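Local coordinates for aromatic amino acid aminotransferase I (Candida albicans WO-1, PDB 6HNU), which probably transfers the amino group of aromatic L-amino acids to 2-oxoglutarate, using pyridoxal 5'-phosphate, to give aromatic oxo-acids and L-glutamate, at residues D51-E56 against S102-S107; K119-M124 against Y249-M254; S299-P304 against L353-G358. One frame throughout, in Å; residues are numbered along the deposited sequence.

Contact 1 (D51-E56 against S102-S107). With PLP (pyridoxal-5'-phosphate), chain D; PHE (phenylalanine), chain E.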
loop_
_atom_site.group_PDB
_atom_site.type_symbol
_atom_site.label_atom_id
_atom_site.label_comp_id
_atom_site.label_asym_id
_atom_site.label_seq_id
_atom_site.Cartn_x
_atom_site.Cartn_y
_atom_site.Cartn_z
ATOM N N ASP B 51 -6.497 -13.543 -19.614
ATOM C CA ASP B 51 -7.436 -14.640 -20.002
ATOM C C ASP B 51 -7.940 -15.379 -18.761
ATOM O O ASP B 51 -9.126 -15.791 -18.761
ATOM C CB ASP B 51 -6.772 -15.662 -20.936
ATOM C CG ASP B 51 -6.172 -15.116 -22.231
ATOM O OD1 ASP B 51 -6.129 -13.858 -22.425
ATOM O OD2 ASP B 51 -5.748 -15.958 -23.064
ATOM N N TYR B 52 -7.114 -15.558 -17.721
ATOM C CA TYR B 52 -7.515 -16.349 -16.521
ATOM C C TYR B 52 -8.145 -15.464 -15.428
ATOM O O TYR B 52 -8.727 -16.056 -14.521
ATOM C CB TYR B 52 -6.350 -17.180 -15.960
ATOM C CG TYR B 52 -5.694 -18.129 -16.936
ATOM C CD1 TYR B 52 -6.370 -18.656 -18.028
ATOM C CD2 TYR B 52 -4.360 -18.492 -16.767
ATOM C CE1 TYR B 52 -5.735 -19.500 -18.933
ATOM C CE2 TYR B 52 -3.722 -19.360 -17.644
ATOM C CZ TYR B 52 -4.412 -19.875 -18.728
ATOM O OH TYR B 52 -3.760 -20.728 -19.569
ATOM N N PHE B 53 -8.009 -14.130 -15.456
ATOM C CA PHE B 53 -8.568 -13.241 -14.393
ATOM C C PHE B 53 -10.027 -13.642 -14.175
ATOM O O PHE B 53 -10.815 -13.513 -15.119
ATOM C CB PHE B 53 -8.497 -11.741 -14.713
ATOM C CG PHE B 53 -7.116 -11.156 -14.944
ATOM C CD1 PHE B 53 -5.958 -11.875 -14.673
ATOM C CD2 PHE B 53 -6.991 -9.848 -15.399
ATOM C CE1 PHE B 53 -4.710 -11.317 -14.902
ATOM C CE2 PHE B 53 -5.740 -9.294 -15.628
ATOM C CZ PHE B 53 -4.609 -10.013 -15.336
ATOM N N PRO B 54 -10.405 -14.194 -12.995
ATOM C CA PRO B 54 -11.748 -14.753 -12.796
ATOM C C PRO B 54 -12.826 -13.698 -12.501
ATOM O O PRO B 54 -13.612 -13.889 -11.599
ATOM C CB PRO B 54 -11.522 -15.714 -11.621
ATOM C CG PRO B 54 -10.494 -14.974 -10.767
ATOM C CD PRO B 54 -9.553 -14.370 -11.805
ATOM N N PHE B 55 -12.787 -12.585 -13.222
ATOM C CA PHE B 55 -13.703 -11.423 -13.053
ATOM C C PHE B 55 -14.143 -10.936 -14.425
ATOM O O PHE B 55 -13.366 -10.275 -15.106
ATOM C CB PHE B 55 -13.055 -10.292 -12.253
ATOM C CG PHE B 55 -12.504 -10.722 -10.916
ATOM C CD1 PHE B 55 -13.330 -10.847 -9.815
ATOM C CD2 PHE B 55 -11.158 -10.985 -10.772
ATOM C CE1 PHE B 55 -12.816 -11.194 -8.574
ATOM C CE2 PHE B 55 -10.653 -11.365 -9.539
ATOM C CZ PHE B 55 -11.475 -11.455 -8.448
ATOM N N GLU B 56 -15.379 -11.268 -14.797
ATOM C CA GLU B 56 -15.943 -10.930 -16.128
ATOM C C GLU B 56 -16.427 -9.489 -16.068
ATOM O O GLU B 56 -16.373 -8.773 -17.087
ATOM C CB GLU B 56 -17.071 -11.896 -16.536
ATOM C CG GLU B 56 -17.807 -11.451 -17.785
ATOM C CD GLU B 56 -16.931 -11.303 -19.004
ATOM O OE1 GLU B 56 -15.854 -11.955 -19.029
ATOM O OE2 GLU B 56 -17.296 -10.521 -19.929
ATOM N N SER B 102 -7.305 -2.853 -15.692
ATOM C CA SER B 102 -7.241 -2.367 -14.281
ATOM C C SER B 102 -6.759 -3.477 -13.323
ATOM O O SER B 102 -6.217 -3.137 -12.266
ATOM C CB SER B 102 -8.571 -1.743 -13.839
ATOM O OG SER B 102 -9.683 -2.536 -14.230
ATOM N N LEU B 103 -6.958 -4.758 -13.639
ATOM C CA LEU B 103 -6.523 -5.917 -12.796
ATOM C C LEU B 103 -5.166 -6.480 -13.279
ATOM O O LEU B 103 -4.638 -7.427 -12.652
ATOM C CB LEU B 103 -7.617 -6.999 -12.802
ATOM C CG LEU B 103 -8.927 -6.617 -12.130
ATOM C CD1 LEU B 103 -9.840 -7.831 -12.053
ATOM C CD2 LEU B 103 -8.680 -6.043 -10.728
ATOM N N GLN B 104 -4.588 -5.891 -14.330
ATOM C CA GLN B 104 -3.211 -6.192 -14.798
ATOM C C GLN B 104 -2.218 -5.293 -14.050
ATOM O O GLN B 104 -2.590 -4.184 -13.679
ATOM C CB GLN B 104 -3.115 -5.973 -16.312
ATOM C CG GLN B 104 -1.774 -6.368 -16.929
ATOM C CD GLN B 104 -1.358 -7.782 -16.593
ATOM O OE1 GLN B 104 -0.800 -8.054 -15.530
ATOM N NE2 GLN B 104 -1.637 -8.714 -17.498
ATOM N N TYR B 105 -0.962 -5.698 -13.907
ATOM C CA TYR B 105 0.089 -4.735 -13.497
ATOM C C TYR B 105 0.058 -3.556 -14.479
ATOM O O TYR B 105 -0.220 -3.754 -15.680
ATOM C CB TYR B 105 1.467 -5.376 -13.501
ATOM C CG TYR B 105 1.693 -6.456 -12.475
ATOM C CD1 TYR B 105 1.944 -6.134 -11.153
ATOM C CD2 TYR B 105 1.681 -7.791 -12.831
ATOM C CE1 TYR B 105 2.230 -7.105 -10.219
ATOM C CE2 TYR B 105 1.917 -8.785 -11.895
ATOM C CZ TYR B 105 2.197 -8.436 -10.589
ATOM O OH TYR B 105 2.432 -9.400 -9.677
ATOM N N GLY B 106 0.328 -2.340 -14.014
ATOM C CA GLY B 106 0.483 -1.205 -14.937
ATOM C C GLY B 106 1.395 -0.129 -14.388
ATOM O O GLY B 106 2.068 -0.377 -13.369
ATOM N N SER B 107 1.400 1.041 -15.028
ATOM C CA SER B 107 2.245 2.203 -14.646
ATOM C C SER B 107 1.959 2.560 -13.182
ATOM O O SER B 107 0.749 2.658 -12.800
ATOM C CB SER B 107 2.004 3.392 -15.533
ATOM O OG SER B 107 2.661 4.541 -14.996
HETATM N N1 PLP D . 7.991 -11.357 -5.757
HETATM C C2 PLP D . 8.572 -11.899 -6.825
HETATM C C2A PLP D . 9.789 -12.726 -6.633
HETATM C C3 PLP D . 8.051 -11.700 -8.121
HETATM O O3 PLP D . 8.703 -12.252 -9.182
HETATM C C4 PLP D . 6.911 -10.886 -8.283
HETATM C C4A PLP D . 6.377 -10.647 -9.627
HETATM C C5 PLP D . 6.325 -10.328 -7.142
HETATM C C6 PLP D . 6.928 -10.545 -5.926
HETATM C C5A PLP D . 5.115 -9.446 -7.240
HETATM O O4P PLP D . 4.169 -9.698 -6.162
HETATM P P PLP D . 2.824 -8.850 -5.921
HETATM O O1P PLP D . 3.278 -7.481 -5.409
HETATM O O2P PLP D . 2.108 -9.737 -4.942
HETATM O O3P PLP D . 2.119 -8.772 -7.280
HETATM N N PHE E . 6.929 -9.776 -10.615
HETATM C CA PHE E . 6.470 -8.901 -11.750
HETATM C C PHE E . 7.507 -8.972 -12.887
HETATM O O PHE E . 7.886 -7.956 -13.483
HETATM C CB PHE E . 6.199 -7.482 -11.233
HETATM C CG PHE E . 6.129 -6.405 -12.286
HETATM C CD1 PHE E . 5.354 -6.572 -13.426
HETATM C CD2 PHE E . 6.842 -5.225 -12.136
HETATM C CE1 PHE E . 5.291 -5.578 -14.393
HETATM C CE2 PHE E . 6.772 -4.232 -13.102
HETATM C CZ PHE E . 5.993 -4.406 -14.225
HETATM O OXT PHE E . 7.996 -10.063 -13.242
#

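Contact 2 (K119-M124 against Y249-M254). With PLP (pyridoxal-5'-phosphate), chain I.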
loop_
_atom_site.group_PDB
_atom_site.type_symbol
_atom_site.label_atom_id
_atom_site.label_comp_id
_atom_site.label_asym_id
_atom_site.label_seq_id
_atom_site.Cartn_x
_atom_site.Cartn_y
_atom_site.Cartn_z
ATOM N N LYS B 119 -6.755 14.970 -12.121
ATOM C CA LYS B 119 -5.960 16.150 -12.521
ATOM C C LYS B 119 -6.895 17.311 -12.877
ATOM O O LYS B 119 -6.621 18.453 -12.468
ATOM C CB LYS B 119 -4.973 15.792 -13.627
ATOM C CG LYS B 119 -4.003 16.911 -13.934
ATOM C CD LYS B 119 -2.825 16.526 -14.832
ATOM C CE LYS B 119 -1.821 17.646 -14.982
ATOM N NZ LYS B 119 -0.606 17.219 -15.719
ATOM N N GLU B 120 -7.978 17.057 -13.607
ATOM C CA GLU B 120 -8.960 18.107 -13.942
ATOM C C GLU B 120 -9.562 18.665 -12.646
ATOM O O GLU B 120 -9.666 19.876 -12.526
ATOM C CB GLU B 120 -10.079 17.550 -14.803
ATOM C CG GLU B 120 -9.623 17.217 -16.216
ATOM C CD GLU B 120 -10.623 16.460 -17.083
ATOM O OE1 GLU B 120 -11.563 15.783 -16.560
ATOM O OE2 GLU B 120 -10.442 16.520 -18.303
ATOM N N HIS B 121 -9.980 17.781 -11.746
ATOM C CA HIS B 121 -10.494 18.153 -10.402
ATOM C C HIS B 121 -9.507 19.097 -9.704
ATOM O O HIS B 121 -9.920 20.236 -9.295
ATOM C CB HIS B 121 -10.801 16.920 -9.577
ATOM C CG HIS B 121 -11.124 17.269 -8.160
ATOM N ND1 HIS B 121 -12.327 17.870 -7.797
ATOM C CD2 HIS B 121 -10.378 17.156 -7.033
ATOM C CE1 HIS B 121 -12.307 18.101 -6.491
ATOM N NE2 HIS B 121 -11.108 17.675 -5.993
ATOM N N THR B 122 -8.251 18.672 -9.611
ATOM C CA THR B 122 -7.163 19.440 -8.943
ATOM C C THR B 122 -7.048 20.837 -9.574
ATOM O O THR B 122 -7.037 21.830 -8.833
ATOM C CB THR B 122 -5.856 18.650 -8.967
ATOM O OG1 THR B 122 -6.093 17.465 -8.210
ATOM C CG2 THR B 122 -4.682 19.407 -8.382
ATOM N N ASP B 123 -6.997 20.935 -10.910
ATOM C CA ASP B 123 -6.778 22.243 -11.563
ATOM C C ASP B 123 -8.006 23.150 -11.414
ATOM O O ASP B 123 -7.827 24.367 -11.251
ATOM C CB ASP B 123 -6.376 22.072 -13.023
ATOM C CG ASP B 123 -5.459 23.183 -13.520
ATOM O OD1 ASP B 123 -4.852 23.901 -12.675
ATOM O OD2 ASP B 123 -5.276 23.241 -14.734
ATOM N N MET B 124 -9.223 22.607 -11.522
ATOM C CA MET B 124 -10.478 23.387 -11.419
ATOM C C MET B 124 -10.529 24.054 -10.045
ATOM O O MET B 124 -10.976 25.178 -9.942
ATOM C CB MET B 124 -11.623 22.388 -11.570
ATOM C CG MET B 124 -12.973 22.956 -11.615
ATOM S SD MET B 124 -14.145 21.584 -11.485
ATOM C CE MET B 124 -13.456 20.336 -12.551
ATOM N N TYR B 249 -9.310 16.481 4.901
ATOM C CA TYR B 249 -10.544 17.137 5.393
ATOM C C TYR B 249 -10.854 18.390 4.565
ATOM O O TYR B 249 -11.749 19.139 4.950
ATOM C CB TYR B 249 -10.400 17.510 6.872
ATOM C CG TYR B 249 -9.962 16.408 7.802
ATOM C CD1 TYR B 249 -10.744 15.292 8.024
ATOM C CD2 TYR B 249 -8.760 16.489 8.469
ATOM C CE1 TYR B 249 -10.354 14.290 8.896
ATOM C CE2 TYR B 249 -8.363 15.517 9.362
ATOM C CZ TYR B 249 -9.152 14.406 9.573
ATOM O OH TYR B 249 -8.792 13.415 10.450
ATOM N N TYR B 250 -10.143 18.633 3.450
ATOM C CA TYR B 250 -10.321 19.860 2.650
ATOM C C TYR B 250 -11.789 20.065 2.276
ATOM O O TYR B 250 -12.244 21.186 2.308
ATOM C CB TYR B 250 -9.488 19.833 1.367
ATOM C CG TYR B 250 -9.505 21.153 0.638
ATOM C CD1 TYR B 250 -8.721 22.215 1.063
ATOM C CD2 TYR B 250 -10.292 21.334 -0.487
ATOM C CE1 TYR B 250 -8.700 23.418 0.393
ATOM C CE2 TYR B 250 -10.298 22.537 -1.166
ATOM C CZ TYR B 250 -9.517 23.581 -0.721
ATOM O OH TYR B 250 -9.514 24.754 -1.369
ATOM N N PHE B 251 -12.541 19.018 1.984
ATOM C CA PHE B 251 -13.928 19.165 1.491
ATOM C C PHE B 251 -14.893 19.014 2.675
ATOM O O PHE B 251 -16.101 18.876 2.445
ATOM C CB PHE B 251 -14.153 18.244 0.285
ATOM C CG PHE B 251 -13.533 18.801 -0.969
ATOM C CD1 PHE B 251 -13.882 20.069 -1.420
ATOM C CD2 PHE B 251 -12.530 18.120 -1.632
ATOM C CE1 PHE B 251 -13.274 20.615 -2.535
ATOM C CE2 PHE B 251 -11.908 18.682 -2.746
ATOM C CZ PHE B 251 -12.295 19.921 -3.200
ATOM N N LEU B 252 -14.384 19.076 3.924
ATOM C CA LEU B 252 -15.258 19.219 5.112
ATOM C C LEU B 252 -15.262 20.689 5.527
ATOM O O LEU B 252 -15.684 20.979 6.665
ATOM C CB LEU B 252 -14.775 18.313 6.250
ATOM C CG LEU B 252 -14.623 16.835 5.881
ATOM C CD1 LEU B 252 -14.362 15.995 7.109
ATOM C CD2 LEU B 252 -15.847 16.312 5.149
ATOM N N GLN B 253 -14.855 21.602 4.640
ATOM C CA GLN B 253 -15.141 23.047 4.847
ATOM C C GLN B 253 -16.656 23.258 5.008
ATOM O O GLN B 253 -17.470 22.509 4.411
ATOM C CB GLN B 253 -14.516 23.902 3.762
ATOM C CG GLN B 253 -13.000 23.970 3.919
ATOM C CD GLN B 253 -12.340 24.687 2.782
ATOM O OE1 GLN B 253 -12.431 25.902 2.652
ATOM N NE2 GLN B 253 -11.722 23.929 1.881
ATOM N N MET B 254 -17.013 24.256 5.824
ATOM C CA MET B 254 -18.410 24.506 6.216
ATOM C C MET B 254 -18.694 25.997 6.081
ATOM O O MET B 254 -17.751 26.794 6.025
ATOM C CB MET B 254 -18.659 24.062 7.663
ATOM C CG MET B 254 -18.573 22.565 7.840
ATOM S SD MET B 254 -18.564 22.037 9.568
ATOM C CE MET B 254 -16.999 22.778 10.049
HETATM N N1 PLP I . -3.846 12.360 7.595
HETATM C C2 PLP I . -4.498 12.906 8.624
HETATM C C2A PLP I . -3.977 14.170 9.210
HETATM C C3 PLP I . -5.642 12.313 9.153
HETATM O O3 PLP I . -6.221 12.888 10.251
HETATM C C4 PLP I . -6.101 11.102 8.595
HETATM C C4A PLP I . -7.281 10.446 9.154
HETATM C C5 PLP I . -5.427 10.563 7.491
HETATM C C6 PLP I . -4.300 11.210 7.050
HETATM C C5A PLP I . -5.819 9.235 6.891
HETATM O O4P PLP I . -5.872 9.316 5.441
HETATM P P PLP I . -6.115 8.102 4.513
HETATM O O1P PLP I . -6.222 8.789 3.170
HETATM O O2P PLP I . -7.429 7.426 4.996
HETATM O O3P PLP I . -4.913 7.169 4.641
#

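Contact 3 (S299-P304 against L353-G358). With PLP (pyridoxal-5'-phosphate), chain I.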
loop_
_atom_site.group_PDB
_atom_site.type_symbol
_atom_site.label_atom_id
_atom_site.label_comp_id
_atom_site.label_asym_id
_atom_site.label_seq_id
_atom_site.Cartn_x
_atom_site.Cartn_y
_atom_site.Cartn_z
ATOM N N SER B 299 -10.819 9.268 1.368
ATOM C CA SER B 299 -11.257 8.578 2.610
ATOM C C SER B 299 -12.426 9.292 3.276
ATOM O O SER B 299 -13.351 8.569 3.691
ATOM C CB SER B 299 -10.100 8.341 3.567
ATOM O OG SER B 299 -9.247 7.382 2.998
ATOM N N LYS B 300 -12.400 10.616 3.405
ATOM C CA LYS B 300 -13.422 11.358 4.177
ATOM C C LYS B 300 -14.541 11.844 3.247
ATOM O O LYS B 300 -15.500 12.471 3.758
ATOM C CB LYS B 300 -12.851 12.581 4.884
ATOM C CG LYS B 300 -11.495 12.420 5.537
ATOM C CD LYS B 300 -11.427 11.351 6.549
ATOM C CE LYS B 300 -10.008 11.264 7.076
ATOM N NZ LYS B 300 -9.880 10.270 8.161
ATOM N N VAL B 301 -14.412 11.577 1.938
ATOM C CA VAL B 301 -15.337 12.085 0.884
ATOM C C VAL B 301 -16.183 10.926 0.352
ATOM O O VAL B 301 -17.427 11.063 0.279
ATOM C CB VAL B 301 -14.585 12.820 -0.235
ATOM C CG1 VAL B 301 -15.523 13.144 -1.378
ATOM C CG2 VAL B 301 -13.891 14.076 0.276
ATOM N N LEU B 302 -15.570 9.803 -0.004
ATOM C CA LEU B 302 -16.301 8.627 -0.505
ATOM C C LEU B 302 -16.303 7.560 0.590
ATOM O O LEU B 302 -17.378 7.356 1.213
ATOM C CB LEU B 302 -15.650 8.158 -1.812
ATOM C CG LEU B 302 -15.632 9.158 -2.968
ATOM C CD1 LEU B 302 -15.024 8.504 -4.198
ATOM C CD2 LEU B 302 -17.020 9.719 -3.307
ATOM N N ALA B 303 -15.168 6.906 0.862
ATOM C CA ALA B 303 -15.078 5.894 1.944
ATOM C C ALA B 303 -13.608 5.590 2.231
ATOM O O ALA B 303 -12.810 5.514 1.308
ATOM C CB ALA B 303 -15.837 4.643 1.567
ATOM N N PRO B 304 -13.218 5.373 3.498
ATOM C CA PRO B 304 -11.836 5.002 3.812
ATOM C C PRO B 304 -11.329 3.743 3.089
ATOM O O PRO B 304 -10.134 3.668 2.758
ATOM C CB PRO B 304 -11.870 4.767 5.333
ATOM C CG PRO B 304 -13.061 5.556 5.834
ATOM C CD PRO B 304 -14.064 5.515 4.706
ATOM N N LEU B 353 -18.979 17.722 -7.814
ATOM C CA LEU B 353 -19.196 19.012 -7.123
ATOM C C LEU B 353 -20.511 18.938 -6.338
ATOM O O LEU B 353 -20.521 19.428 -5.211
ATOM C CB LEU B 353 -19.180 20.151 -8.136
ATOM C CG LEU B 353 -17.823 20.488 -8.721
ATOM C CD1 LEU B 353 -17.983 21.532 -9.824
ATOM C CD2 LEU B 353 -16.845 20.973 -7.649
ATOM N N ASP B 354 -21.595 18.386 -6.912
ATOM C CA ASP B 354 -22.866 18.282 -6.168
ATOM C C ASP B 354 -22.619 17.488 -4.877
ATOM O O ASP B 354 -23.233 17.799 -3.807
ATOM C CB ASP B 354 -23.971 17.623 -6.992
ATOM C CG ASP B 354 -24.448 18.379 -8.227
ATOM O OD1 ASP B 354 -24.436 19.609 -8.204
ATOM O OD2 ASP B 354 -24.917 17.698 -9.159
ATOM N N TRP B 355 -21.835 16.419 -4.984
ATOM C CA TRP B 355 -21.546 15.549 -3.832
ATOM C C TRP B 355 -20.808 16.359 -2.760
ATOM O O TRP B 355 -21.191 16.277 -1.561
ATOM C CB TRP B 355 -20.764 14.314 -4.271
ATOM C CG TRP B 355 -20.404 13.456 -3.107
ATOM C CD1 TRP B 355 -19.243 13.472 -2.390
ATOM C CD2 TRP B 355 -21.258 12.501 -2.491
ATOM N NE1 TRP B 355 -19.289 12.524 -1.412
ATOM C CE2 TRP B 355 -20.517 11.924 -1.429
ATOM C CE3 TRP B 355 -22.538 12.012 -2.772
ATOM C CZ2 TRP B 355 -21.025 10.891 -0.646
ATOM C CZ3 TRP B 355 -23.038 10.992 -1.989
ATOM C CH2 TRP B 355 -22.303 10.443 -0.933
ATOM N N LEU B 356 -19.791 17.109 -3.159
ATOM C CA LEU B 356 -18.970 17.938 -2.225
ATOM C C LEU B 356 -19.822 19.057 -1.611
ATOM O O LEU B 356 -19.613 19.377 -0.419
ATOM C CB LEU B 356 -17.761 18.480 -2.984
ATOM C CG LEU B 356 -16.875 17.416 -3.616
ATOM C CD1 LEU B 356 -15.741 18.097 -4.344
ATOM C CD2 LEU B 356 -16.340 16.422 -2.581
ATOM N N ILE B 357 -20.832 19.574 -2.334
ATOM C CA ILE B 357 -21.732 20.631 -1.799
ATOM C C ILE B 357 -22.698 20.008 -0.777
ATOM O O ILE B 357 -22.954 20.629 0.268
ATOM C CB ILE B 357 -22.423 21.333 -2.995
ATOM C CG1 ILE B 357 -21.423 22.253 -3.697
ATOM C CG2 ILE B 357 -23.679 22.078 -2.561
ATOM C CD1 ILE B 357 -21.802 22.576 -5.108
ATOM N N GLY B 358 -23.165 18.792 -1.032
ATOM C CA GLY B 358 -23.979 17.992 -0.105
ATOM C C GLY B 358 -23.167 17.658 1.146
ATOM O O GLY B 358 -23.692 17.797 2.281
HETATM N N1 PLP I . -3.846 12.360 7.595
HETATM C C2 PLP I . -4.498 12.906 8.624
HETATM C C2A PLP I . -3.977 14.170 9.210
HETATM C C3 PLP I . -5.642 12.313 9.153
HETATM O O3 PLP I . -6.221 12.888 10.251
HETATM C C4 PLP I . -6.101 11.102 8.595
HETATM C C4A PLP I . -7.281 10.446 9.154
HETATM C C5 PLP I . -5.427 10.563 7.491
HETATM C C6 PLP I . -4.300 11.210 7.050
HETATM C C5A PLP I . -5.819 9.235 6.891
HETATM O O4P PLP I . -5.872 9.316 5.441
HETATM P P PLP I . -6.115 8.102 4.513
HETATM O O1P PLP I . -6.222 8.789 3.170
HETATM O O2P PLP I . -7.429 7.426 4.996
HETATM O O3P PLP I . -4.913 7.169 4.641
#

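Contact 1 (D51-E56 against S102-S107)
The rings of Phe-53 and Phe-55 both bear on Leu-103, joining two irregular loops at the dimer interface of a PLP-dependent aminotransferase. The Phe-53 ring lies alongside the base of the leucine, its CD2 3.9 Å from Leu-103 CB, and the two side chains run past each other in opposite directions. Farther out the same ring reaches the backbone, with Phe-53 CE2 3.7 Å from Leu-103 O. Phe-55 approaches from another direction: its side chain crosses that of Leu-103 at about a right angle, and Phe-55 CD2 sits 3.7 Å from the methyl Leu-103 CD1. No hydrogen bond links the two segments, which are held together by apolar and van der Waals contact.

Beyond the leucine, Gln-104 crosses the end of Phe-53, its amide plane turned 70° from the ring and its NE2 3.9 Å from Phe-53 CZ. With CG anti to the backbone N (chi1 -175°) and a bend at chi2, this side chain folds back so that its OE1 accepts the N-H of Tyr-105 at 2.9 Å. That bond uses a lone pair of OE1 in the carbonyl plane, while NE2 donates to Pro-48 O, so both ends of the amide are engaged and its rotation is fixed.

In the next shell, Phe-335 of the long helix 334-377 meets Phe-55 edge-to-face and also touches Leu-103, while Leu-302 of the second subunit packs on Phe-53. The loop 102-107 also carries Tyr-105 into the cofactor site of the second subunit. There the bound phenylalanine places its CD1 over one ring face, 3.8 Å from Tyr-105 CG. The hydroxyl bonds Lys-300 NZ of the second subunit, and Tyr-105 OH donates a very short hydrogen bond of 2.5 Å to O3P of pyridoxal phosphate.

Contact 2 (K119-M124 against Y249-M254)
His-121 presents the edge of its imidazole to Phe-251, whose CE2 lies near the imidazole plane, 3.5 Å from His-121 NE2. The pair joins helix 112-126 to the loop that follows strand 242-246 of the mixed central sheet in this PLP-dependent aminotransferase fold. The two ring planes stand at 57°, with centroids 5.5 Å apart. One face of Phe-251 is taken by its neighbour Tyr-250, whose CD2 sits above the centre of the phenyl ring, and Phe-251 CZ in turn lies at the edge of the tyrosine ring. Over the centre of one Tyr-250 face comes the amide nitrogen NE2 of Gln-253, 3.3 Å above the plane.

The histidine and phenylalanine side chains advance from opposite directions. His-121 has CG anti to its own N (chi1 172°), which carries CE1 and NE2 away from the helix and up to the CE2-CZ rim of Phe-251. Tyr-352 meets His-121 edge-to-face, and Trp-310 of strand 309-314 also touches it, so the imidazole is buried among aromatic groups.

The loop itself is braced from within. Gln-253 NE2 donates to Tyr-250 O at 2.8 Å with an N-H...O angle of 158°, the donor tilted somewhat from the carbonyl plane, while Gln-253 OE1 accepts from Val-280 N. These two bonds fix the rotation of the amide and keep NE2 over the tyrosine ring; Arg-294 makes a cation-pi contact with Tyr-250.

Just before this cluster in the chain, Tyr-249 turns to the cofactor and also touches the bound phenylalanine. The pyridine hydroxyl O3 of pyridoxal phosphate donates to Tyr-249 OH at 2.6 Å.

Contact 3 (S299-P304 against L353-G358)
Trp-355 leaves helix 334-377 toward Val-301, in the loop that follows strand 292-297 and carries cofactor-binding residues. From CB, the first torsion of Trp-355 sets CG anti to the backbone N (chi1 177°) and brings the pyrrole side of the indole against the loop. CD1 comes first, 3.9 Å from the methyl Val-301 CG1. Next to it NE1 donates a hydrogen bond of 2.9 Å to Val-301 O, with an N-H...O angle of 154°. The oxygen lies close to the indole plane, at the ring edge, whereas the nitrogen stands above the carbonyl plane, off the oxygen lone pairs. Farther round the rim, Trp-355 CZ2 is 3.7 Å from the same oxygen, and Leu-302 CD2 approaches NE1 obliquely.

Val-301 is shared with the next residue of the helix: its CG1 also touches Leu-356 CD2 at 3.6 Å. Phe-67 meets the indole edge-to-face, and Tyr-52 of the second subunit packs on it as well.

Two residues before Val-301, Ser-299 OG donates to the phosphate oxygen O2P of pyridoxal phosphate at 2.7 Å. On the helix side of the loop, one directed N-H...O bond among apolar groups gives the buried Val-301 carbonyl a partner and ties the loop to the helix.

All three contacts are buried. Contacts 2 and 3 lie near the middle of the chain, their centres about 10 Å apart, and meet at Leu-356, whose CD1 packs 4.0 Å from both His-121 CE1 and Phe-251 CE1, and again where Tyr-249 packs on Lys-300; one segment of each, through Tyr-249 and Ser-299, bonds the same cofactor. Contact 1, centred about 30 Å from the chain centre, is buried with help from the second subunit and reaches that subunit's cofactor. Its loops also pack on segment 299-304 of that subunit. Helix 334-377 supplies one side of contact 3 and flanks the other two. Contacts 1 and 2 rest on apolar and aromatic touch; contact 3 adds a hydrogen bond.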